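Local coordinates for protein cysteine protease S273R (African swine fever virus pig/Kenya/KEN-50/1950, PDB 6LJ9) that is a cysteine protease that probably matures the viral pp220 and pp62 polyproteins into core-shell proteins and suppresses host innate immune responses, at residues E136-V141 and A145-C150; V127-V132 and N151-V156; I102-F107 and A242-V247. All blocks are in the same frame, centred on the assembly; numbering follows the deposited sequence.

Interaction 1 of 3, residues E136-V141 and A145-C150; sequences EELQYV and AVKRPC
Gln139 and Val146 pair antiparallel through both of their backbone hydrogen bonds. Gln139 N gives an almost straight bond to Val146 O (2.8 Å, 178° at the hydrogen), which it meets in the carbonyl plane, and Val146 N returns one to Gln139 O at 2.7 Å. One step on, Tyr140 and Ala145 form a non-hydrogen-bonded pair whose CA atoms are 4.6 Å apart. Toward Glu137 and Arg148 the two chains no longer pair directly, and water takes over. One water accepts from Arg148 N and lies within bonding distance of Glu137 O and Gln139 OE1; a second accepts from Glu137 N and reaches Arg148 O.

Beside the Tyr140-Ala145 pair, Leu138 CD2 touches Ala145 CB at 3.8 Å and Lys147 CG at 3.6 Å, while the same Ala145 methyl lies oblique to the Tyr140 ring, nearest CE2. On the other face Gln139 and Val146 lie side by side, pointing the same way. With CG wedged between the backbone N and carbonyl carbon (chi1 69°) and the chain extended beyond it, Gln139 carries its amide across to Arg148. The amide stands nearly perpendicular to the guanidinium, the planes 87° apart, and Arg148 NE gives Gln139 OE1 only a weak bond of 3.1 Å. Stronger partners fix both groups: Gln139 NE2 donates to Asn109 OD1, Arg148 NH2 to Ala101 O. Val141 CG2 covers one guanidinium face near its rim, 3.9 Å above the plane.

Strands 139-141 and 144-146 thus make a two-stranded antiparallel beta hairpin, its Gln139 face turned inward against helix 90-103 and strand 107-109.

Interaction 2 of 3, residues V127-V132 and N151-V156; sequences VDMVKV and NTFGCV
A Met-aromatic contact between Met129 and Phe153 joins the start of helix 129-134 to strand 152-158. Met129 is a selenomethionine in this crystal, so selenium stands where sulfur would be. Its chain bends twice, at chi2 (56°) and again at chi3 (57°), which folds the terminal methyl over the ring. CE sits 3.9 Å from the centroid of Phe153 and only 6° off the ring normal, a CH-pi contact squarely over the face. SE lies obliquely beside it, above the CB end of the ring and 3.8 Å from Phe153 CG. Val127, just ahead of the helix, adds a looser touch: its CG2 reaches Phe153 CE2 at 4.3 Å, at a slant to the ring. Between these two residues Asp128 is the helix N-cap, its OD1 accepting from Val130 N at 3.2 Å.

The contact is wholly buried. Trp200, Val204 and Leu208 of helix 195-208 also pack on Met129, Met114 touches Val127, and Phe153 packs on Val174 of the adjoining strand 169-175. The start of helix 129-134 is thus held between Phe153 of strand 152-158 and helix 195-208, and farther along that strand a disulfide ties Cys155 to Cys110.

Interaction 3 of 3, residues I102-F107 and A242-V247; sequences IKYTKF and ARLDNV
Leu244 does the apolar work by reaching two aromatic rings at once. Its CB stands over the centre of the Tyr104 ring, 4.2 Å from the centroid, while the opposite face of that ring is lined by Lys103 CG. With CG anti to the carbonyl carbon, beside the backbone N (chi1 -78°), both methyls reach Phe107 while CB stays over Tyr104. Leu244 CD1 lies 4.1 Å from the Phe107 centroid and 9° off the normal, again a CH-pi contact over a face, and CD2 presses on Phe107 CD1 at 3.6 Å.

The polar link is a hydrogen bond from Tyr104 OH to Asp245 OD1; the modelled 2.4 Å is very short, so the length is doubtful. OD1 lies at the ring's edge, near its plane; ring and carboxylate are turned 53° apart. Asp245 OD2 accepts from Thr8 N, so the carboxylate also ties in the N-terminal region.

Both backbones change direction here. Tyr104 to Phe107 form a type I beta turn. Opposite, Val247 N bonds Ala242 O at 2.7 Å and Asn246 N bonds Arg243 O weakly, with Asn246 at positive phi as the C-prime residue. That is a Schellman motif closing helix 232-244, which begins at the assigned nucleophile Cys232; its C-terminal end meets the turn leaving helix 90-103.

How the interactions relate
The three contacts nest along the chain: interaction 1 lies inside the loop closed by interaction 2, and both lie inside that of interaction 3. The centres of interactions 1 and 2 are about 10 Å apart, those of interactions 2 and 3 about 13 Å, and those of interactions 1 and 3 about 15 Å. Phe107 joins hairpin and turn, its O accepting from Gln139 NE2 and Arg148 NH2, each at 3.0 Å. Glu137 OE1 takes Asp128 N at 3.0 Å, tying the hairpin to the helix of interaction 2, and Thr152 OG1 sits 2.9 Å from Lys106 O, joining strand 152-158 to the turn. All three lie away from the assigned catalytic residues His168, Asn187 and Cys232.

Interaction 1 of 3, residues E136-V141 and A145-C150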
loop_
_atom_site.group_PDB
_atom_site.type_symbol
_atom_site.label_atom_id
_atom_site.label_comp_id
_atom_site.label_asym_id
_atom_site.label_seq_id
_atom_site.Cartn_x
_atom_site.Cartn_y
_atom_site.Cartn_z
ATOM N N GLU B 136 -1.662 -5.351 -16.074
ATOM C CA GLU B 136 -2.314 -5.864 -17.270
ATOM C C GLU B 136 -2.700 -7.332 -17.139
ATOM O O GLU B 136 -3.026 -7.968 -18.148
ATOM C CB GLU B 136 -1.409 -5.659 -18.493
ATOM C CG GLU B 136 -0.969 -4.213 -18.697
ATOM C CD GLU B 136 -0.002 -4.052 -19.855
ATOM O OE1 GLU B 136 0.382 -5.076 -20.456
ATOM O OE2 GLU B 136 0.376 -2.901 -20.162
ATOM N N GLU B 137 -2.671 -7.885 -15.930
ATOM C CA GLU B 137 -3.065 -9.262 -15.674
ATOM C C GLU B 137 -4.331 -9.290 -14.831
ATOM O O GLU B 137 -4.480 -8.506 -13.889
ATOM C CB GLU B 137 -1.949 -10.035 -14.962
ATOM C CG GLU B 137 -0.799 -10.454 -15.863
ATOM C CD GLU B 137 -1.123 -11.678 -16.700
ATOM O OE1 GLU B 137 -0.287 -12.063 -17.544
ATOM O OE2 GLU B 137 -2.211 -12.261 -16.511
ATOM N N LEU B 138 -5.240 -10.200 -15.175
ATOM C CA LEU B 138 -6.486 -10.351 -14.437
ATOM C C LEU B 138 -6.245 -11.096 -13.131
ATOM O O LEU B 138 -5.687 -12.198 -13.125
ATOM C CB LEU B 138 -7.521 -11.098 -15.277
ATOM C CG LEU B 138 -8.349 -10.303 -16.285
ATOM C CD1 LEU B 138 -9.148 -11.251 -17.162
ATOM C CD2 LEU B 138 -9.278 -9.338 -15.567
ATOM N N GLN B 139 -6.658 -10.485 -12.027
ATOM C CA GLN B 139 -6.747 -11.135 -10.731
ATOM C C GLN B 139 -8.181 -11.022 -10.232
ATOM O O GLN B 139 -8.986 -10.249 -10.757
ATOM C CB GLN B 139 -5.772 -10.518 -9.720
ATOM C CG GLN B 139 -6.121 -9.107 -9.290
ATOM C CD GLN B 139 -5.091 -8.531 -8.342
ATOM O OE1 GLN B 139 -4.377 -7.591 -8.684
ATOM N NE2 GLN B 139 -5.005 -9.098 -7.144
ATOM N N TYR B 140 -8.502 -11.802 -9.207
ATOM C CA TYR B 140 -9.871 -11.895 -8.713
ATOM C C TYR B 140 -9.907 -11.436 -7.261
ATOM O O TYR B 140 -9.527 -12.177 -6.349
ATOM C CB TYR B 140 -10.411 -13.309 -8.895
ATOM C CG TYR B 140 -10.625 -13.634 -10.356
ATOM C CD1 TYR B 140 -9.599 -14.164 -11.127
ATOM C CD2 TYR B 140 -11.841 -13.375 -10.972
ATOM C CE1 TYR B 140 -9.786 -14.447 -12.467
ATOM C CE2 TYR B 140 -12.038 -13.654 -12.310
ATOM C CZ TYR B 140 -11.008 -14.190 -13.054
ATOM O OH TYR B 140 -11.202 -14.469 -14.388
ATOM N N VAL B 141 -10.362 -10.200 -7.067
ATOM C CA VAL B 141 -10.523 -9.585 -5.757
ATOM C C VAL B 141 -12.009 -9.580 -5.431
ATOM O O VAL B 141 -12.826 -9.140 -6.250
ATOM C CB VAL B 141 -9.939 -8.162 -5.737
ATOM C CG1 VAL B 141 -10.137 -7.525 -4.379
ATOM C CG2 VAL B 141 -8.464 -8.194 -6.110
ATOM N N ALA B 145 -13.354 -9.644 -11.242
ATOM C CA ALA B 145 -12.107 -9.557 -11.989
ATOM C C ALA B 145 -11.527 -8.151 -11.885
ATOM O O ALA B 145 -12.257 -7.158 -11.927
ATOM C CB ALA B 145 -12.338 -9.926 -13.452
ATOM N N VAL B 146 -10.206 -8.071 -11.756
ATOM C CA VAL B 146 -9.528 -6.806 -11.484
ATOM C C VAL B 146 -8.189 -6.796 -12.207
ATOM O O VAL B 146 -7.458 -7.791 -12.203
ATOM C CB VAL B 146 -9.347 -6.589 -9.965
ATOM C CG1 VAL B 146 -8.192 -5.642 -9.685
ATOM C CG2 VAL B 146 -10.629 -6.057 -9.344
ATOM N N LYS B 147 -7.872 -5.664 -12.837
ATOM C CA LYS B 147 -6.549 -5.407 -13.394
ATOM C C LYS B 147 -5.994 -4.151 -12.742
ATOM O O LYS B 147 -6.602 -3.079 -12.836
ATOM C CB LYS B 147 -6.600 -5.249 -14.915
ATOM C CG LYS B 147 -7.158 -6.458 -15.636
ATOM C CD LYS B 147 -6.482 -6.684 -16.981
ATOM C CE LYS B 147 -6.576 -5.459 -17.872
ATOM N NZ LYS B 147 -6.715 -5.832 -19.310
ATOM N N ARG B 148 -4.844 -4.285 -12.085
ATOM C CA ARG B 148 -4.253 -3.188 -11.332
ATOM C C ARG B 148 -2.760 -3.435 -11.207
ATOM O O ARG B 148 -2.328 -4.594 -11.200
ATOM C CB ARG B 148 -4.895 -3.066 -9.942
ATOM C CG ARG B 148 -4.673 -4.281 -9.060
ATOM C CD ARG B 148 -5.412 -4.159 -7.740
ATOM N NE ARG B 148 -5.032 -5.221 -6.812
ATOM C CZ ARG B 148 -5.576 -5.396 -5.611
ATOM N NH1 ARG B 148 -6.532 -4.582 -5.187
ATOM N NH2 ARG B 148 -5.162 -6.389 -4.836
ATOM N N PRO B 149 -1.947 -2.381 -11.119
ATOM C CA PRO B 149 -0.499 -2.576 -10.961
ATOM C C PRO B 149 -0.174 -3.151 -9.590
ATOM O O PRO B 149 -0.580 -2.611 -8.559
ATOM C CB PRO B 149 0.070 -1.163 -11.134
ATOM C CG PRO B 149 -1.060 -0.258 -10.768
ATOM C CD PRO B 149 -2.307 -0.958 -11.225
ATOM N N CYS B 150 0.568 -4.256 -9.589
ATOM C CA CYS B 150 0.944 -4.964 -8.374
ATOM C C CYS B 150 2.458 -5.107 -8.320
ATOM O O CYS B 150 3.081 -5.515 -9.307
ATOM C CB CYS B 150 0.282 -6.344 -8.316
ATOM S SG CYS B 150 -1.525 -6.316 -8.366
HETATM O O HOH W 1 -4.214 -7.325 -11.625
HETATM O O HOH W 2 -1.737 -6.873 -13.009
#

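Interaction 2 of 3, residues V127-V132 and N151-V156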
loop_
_atom_site.group_PDB
_atom_site.type_symbol
_atom_site.label_atom_id
_atom_site.label_comp_id
_atom_site.label_asym_id
_atom_site.label_seq_id
_atom_site.Cartn_x
_atom_site.Cartn_y
_atom_site.Cartn_z
ATOM N N VAL B 127 0.777 -16.573 -16.328
ATOM C CA VAL B 127 0.955 -15.254 -15.740
ATOM C C VAL B 127 2.263 -14.662 -16.249
ATOM O O VAL B 127 3.260 -15.371 -16.430
ATOM C CB VAL B 127 0.920 -15.333 -14.201
ATOM C CG1 VAL B 127 2.184 -15.985 -13.646
ATOM C CG2 VAL B 127 0.704 -13.958 -13.599
ATOM N N ASP B 128 2.251 -13.361 -16.521
ATOM C CA ASP B 128 3.435 -12.627 -16.954
ATOM C C ASP B 128 3.742 -11.596 -15.878
ATOM O O ASP B 128 2.987 -10.633 -15.703
ATOM C CB ASP B 128 3.208 -11.973 -18.317
ATOM C CG ASP B 128 4.493 -11.461 -18.950
ATOM O OD1 ASP B 128 5.424 -11.083 -18.208
ATOM O OD2 ASP B 128 4.570 -11.433 -20.197
HETATM N N MSE B 129 4.841 -11.800 -15.157
HETATM C CA MSE B 129 5.174 -10.975 -13.998
HETATM C C MSE B 129 5.368 -9.509 -14.374
HETATM O O MSE B 129 5.119 -8.617 -13.564
HETATM C CB MSE B 129 6.428 -11.511 -13.305
HETATM C CG MSE B 129 6.481 -11.213 -11.815
HETATM SE SE MSE B 129 4.907 -11.882 -10.876
HETATM C CE MSE B 129 5.039 -13.765 -11.367
ATOM N N VAL B 130 5.815 -9.265 -15.608
ATOM C CA VAL B 130 5.917 -7.893 -16.096
ATOM C C VAL B 130 4.529 -7.292 -16.280
ATOM O O VAL B 130 4.277 -6.146 -15.889
ATOM C CB VAL B 130 6.730 -7.845 -17.402
ATOM C CG1 VAL B 130 6.723 -6.437 -17.979
ATOM C CG2 VAL B 130 8.151 -8.312 -17.153
ATOM N N LYS B 131 3.608 -8.051 -16.879
ATOM C CA LYS B 131 2.236 -7.571 -17.010
ATOM C C LYS B 131 1.568 -7.435 -15.646
ATOM O O LYS B 131 0.681 -6.593 -15.470
ATOM C CB LYS B 131 1.429 -8.505 -17.914
ATOM C CG LYS B 131 2.004 -8.690 -19.313
ATOM C CD LYS B 131 1.200 -9.707 -20.114
ATOM C CE LYS B 131 0.017 -9.072 -20.824
ATOM N NZ LYS B 131 0.454 -8.325 -22.035
ATOM N N VAL B 132 1.981 -8.251 -14.674
ATOM C CA VAL B 132 1.496 -8.088 -13.305
ATOM C C VAL B 132 1.949 -6.748 -12.744
ATOM O O VAL B 132 1.168 -6.009 -12.133
ATOM C CB VAL B 132 1.971 -9.256 -12.422
ATOM C CG1 VAL B 132 1.674 -8.976 -10.956
ATOM C CG2 VAL B 132 1.312 -10.546 -12.857
ATOM N N ASN B 151 3.045 -4.766 -7.171
ATOM C CA ASN B 151 4.470 -4.955 -6.929
ATOM C C ASN B 151 4.747 -6.101 -5.962
ATOM O O ASN B 151 5.882 -6.251 -5.499
ATOM C CB ASN B 151 5.108 -3.658 -6.419
ATOM C CG ASN B 151 4.386 -3.075 -5.216
ATOM O OD1 ASN B 151 3.578 -3.742 -4.572
ATOM N ND2 ASN B 151 4.686 -1.818 -4.906
ATOM N N THR B 152 3.736 -6.906 -5.641
ATOM C CA THR B 152 3.917 -8.123 -4.865
ATOM C C THR B 152 3.072 -9.232 -5.473
ATOM O O THR B 152 1.970 -8.993 -5.975
ATOM C CB THR B 152 3.542 -7.943 -3.383
ATOM O OG1 THR B 152 2.274 -7.283 -3.279
ATOM C CG2 THR B 152 4.599 -7.133 -2.651
ATOM N N PHE B 153 3.605 -10.450 -5.423
ATOM C CA PHE B 153 2.955 -11.628 -5.976
ATOM C C PHE B 153 3.011 -12.748 -4.949
ATOM O O PHE B 153 4.056 -12.983 -4.335
ATOM C CB PHE B 153 3.629 -12.064 -7.287
ATOM C CG PHE B 153 3.035 -13.299 -7.903
ATOM C CD1 PHE B 153 3.543 -14.554 -7.602
ATOM C CD2 PHE B 153 1.980 -13.208 -8.795
ATOM C CE1 PHE B 153 3.002 -15.692 -8.169
ATOM C CE2 PHE B 153 1.436 -14.343 -9.366
ATOM C CZ PHE B 153 1.948 -15.586 -9.053
ATOM N N GLY B 154 1.887 -13.435 -4.762
ATOM C CA GLY B 154 1.818 -14.485 -3.767
ATOM C C GLY B 154 1.059 -15.711 -4.227
ATOM O O GLY B 154 0.024 -15.598 -4.890
ATOM N N CYS B 155 1.562 -16.891 -3.876
ATOM C CA CYS B 155 0.912 -18.131 -4.269
ATOM C C CYS B 155 1.325 -19.235 -3.307
ATOM O O CYS B 155 2.457 -19.262 -2.820
ATOM C CB CYS B 155 1.266 -18.514 -5.710
ATOM S SG CYS B 155 0.008 -19.505 -6.539
ATOM N N VAL B 156 0.385 -20.137 -3.037
ATOM C CA VAL B 156 0.618 -21.319 -2.215
ATOM C C VAL B 156 0.329 -22.541 -3.072
ATOM O O VAL B 156 -0.741 -22.633 -3.683
ATOM C CB VAL B 156 -0.263 -21.320 -0.952
ATOM C CG1 VAL B 156 0.005 -22.562 -0.119
ATOM C CG2 VAL B 156 -0.032 -20.058 -0.137
#

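Interaction 3 of 3, residues I102-F107 and A242-V247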
loop_
_atom_site.group_PDB
_atom_site.type_symbol
_atom_site.label_atom_id
_atom_site.label_comp_id
_atom_site.label_asym_id
_atom_site.label_seq_id
_atom_site.Cartn_x
_atom_site.Cartn_y
_atom_site.Cartn_z
ATOM N N ILE B 102 -7.885 -7.404 -1.173
ATOM C CA ILE B 102 -8.715 -6.232 -0.913
ATOM C C ILE B 102 -7.937 -5.206 -0.100
ATOM O O ILE B 102 -7.902 -4.016 -0.435
ATOM C CB ILE B 102 -10.013 -6.642 -0.194
ATOM C CG1 ILE B 102 -10.680 -7.821 -0.904
ATOM C CG2 ILE B 102 -10.969 -5.463 -0.102
ATOM C CD1 ILE B 102 -11.864 -8.390 -0.154
ATOM N N LYS B 103 -7.300 -5.655 0.984
ATOM C CA LYS B 103 -6.593 -4.749 1.881
ATOM C C LYS B 103 -5.264 -4.296 1.285
ATOM O O LYS B 103 -4.942 -3.104 1.305
ATOM C CB LYS B 103 -6.384 -5.433 3.234
ATOM C CG LYS B 103 -5.372 -4.766 4.146
ATOM C CD LYS B 103 -5.281 -5.509 5.470
ATOM C CE LYS B 103 -4.042 -5.112 6.250
ATOM N NZ LYS B 103 -4.000 -3.650 6.528
ATOM N N TYR B 104 -4.486 -5.234 0.752
ATOM C CA TYR B 104 -3.221 -4.924 0.089
ATOM C C TYR B 104 -3.510 -4.747 -1.397
ATOM O O TYR B 104 -3.554 -5.718 -2.156
ATOM C CB TYR B 104 -2.198 -6.023 0.349
ATOM C CG TYR B 104 -1.909 -6.242 1.818
ATOM C CD1 TYR B 104 -0.996 -5.442 2.490
ATOM C CD2 TYR B 104 -2.554 -7.245 2.534
ATOM C CE1 TYR B 104 -0.730 -5.633 3.833
ATOM C CE2 TYR B 104 -2.292 -7.444 3.878
ATOM C CZ TYR B 104 -1.380 -6.636 4.522
ATOM O OH TYR B 104 -1.117 -6.831 5.859
ATOM N N THR B 105 -3.706 -3.495 -1.814
ATOM C CA THR B 105 -4.176 -3.187 -3.160
ATOM C C THR B 105 -3.089 -3.284 -4.223
ATOM O O THR B 105 -3.398 -3.144 -5.411
ATOM C CB THR B 105 -4.797 -1.788 -3.191
ATOM O OG1 THR B 105 -3.809 -0.817 -2.823
ATOM C CG2 THR B 105 -5.966 -1.706 -2.219
ATOM N N LYS B 106 -1.832 -3.506 -3.837
ATOM C CA LYS B 106 -0.756 -3.763 -4.789
ATOM C C LYS B 106 -0.287 -5.212 -4.735
ATOM O O LYS B 106 0.852 -5.509 -5.108
ATOM C CB LYS B 106 0.418 -2.812 -4.545
ATOM C CG LYS B 106 0.105 -1.350 -4.823
ATOM C CD LYS B 106 1.375 -0.513 -4.893
ATOM C CE LYS B 106 1.065 0.950 -5.177
ATOM N NZ LYS B 106 0.331 1.597 -4.054
ATOM N N PHE B 107 -1.147 -6.117 -4.278
ATOM C CA PHE B 107 -0.818 -7.526 -4.117
ATOM C C PHE B 107 -1.583 -8.347 -5.146
ATOM O O PHE B 107 -2.804 -8.205 -5.277
ATOM C CB PHE B 107 -1.151 -7.997 -2.699
ATOM C CG PHE B 107 -1.108 -9.487 -2.527
ATOM C CD1 PHE B 107 0.090 -10.173 -2.617
ATOM C CD2 PHE B 107 -2.266 -10.200 -2.260
ATOM C CE1 PHE B 107 0.134 -11.544 -2.454
ATOM C CE2 PHE B 107 -2.230 -11.571 -2.096
ATOM C CZ PHE B 107 -1.028 -12.244 -2.193
ATOM N N ALA B 242 3.445 -12.183 6.313
ATOM C CA ALA B 242 4.573 -11.504 6.944
ATOM C C ALA B 242 5.366 -10.688 5.930
ATOM O O ALA B 242 5.789 -9.564 6.226
ATOM C CB ALA B 242 5.476 -12.517 7.643
ATOM N N ARG B 243 5.580 -11.234 4.730
ATOM C CA ARG B 243 6.278 -10.478 3.695
ATOM C C ARG B 243 5.454 -9.277 3.246
ATOM O O ARG B 243 6.009 -8.220 2.919
ATOM C CB ARG B 243 6.600 -11.378 2.502
ATOM C CG ARG B 243 7.489 -12.568 2.828
ATOM C CD ARG B 243 8.934 -12.162 3.066
ATOM N NE ARG B 243 9.570 -11.654 1.854
ATOM C CZ ARG B 243 9.830 -10.371 1.629
ATOM N NH1 ARG B 243 9.514 -9.460 2.538
ATOM N NH2 ARG B 243 10.411 -9.999 0.497
ATOM N N LEU B 244 4.125 -9.423 3.221
ATOM C CA LEU B 244 3.260 -8.299 2.879
ATOM C C LEU B 244 3.364 -7.190 3.916
ATOM O O LEU B 244 3.346 -6.002 3.569
ATOM C CB LEU B 244 1.813 -8.772 2.740
ATOM C CG LEU B 244 1.435 -9.494 1.445
ATOM C CD1 LEU B 244 0.004 -10.004 1.514
ATOM C CD2 LEU B 244 1.619 -8.575 0.247
ATOM N N ASP B 245 3.471 -7.554 5.195
ATOM C CA ASP B 245 3.698 -6.591 6.263
ATOM C C ASP B 245 5.174 -6.264 6.453
ATOM O O ASP B 245 5.555 -5.747 7.510
ATOM C CB ASP B 245 3.097 -7.097 7.574
ATOM C CG ASP B 245 1.585 -7.053 7.570
ATOM O OD1 ASP B 245 1.018 -6.253 6.794
ATOM O OD2 ASP B 245 0.964 -7.815 8.338
ATOM N N ASN B 246 6.005 -6.566 5.453
ATOM C CA ASN B 246 7.398 -6.133 5.396
ATOM C C ASN B 246 8.267 -6.800 6.456
ATOM O O ASN B 246 9.189 -6.181 6.989
ATOM C CB ASN B 246 7.510 -4.607 5.494
ATOM C CG ASN B 246 7.162 -3.915 4.189
ATOM O OD1 ASN B 246 8.002 -3.795 3.295
ATOM N ND2 ASN B 246 5.920 -3.461 4.069
ATOM N N VAL B 247 7.984 -8.059 6.774
ATOM C CA VAL B 247 8.928 -8.882 7.523
ATOM C C VAL B 247 9.902 -9.489 6.521
ATOM O O VAL B 247 9.492 -10.201 5.597
ATOM C CB VAL B 247 8.209 -9.972 8.332
ATOM C CG1 VAL B 247 9.222 -10.897 8.999
ATOM C CG2 VAL B 247 7.293 -9.344 9.373
#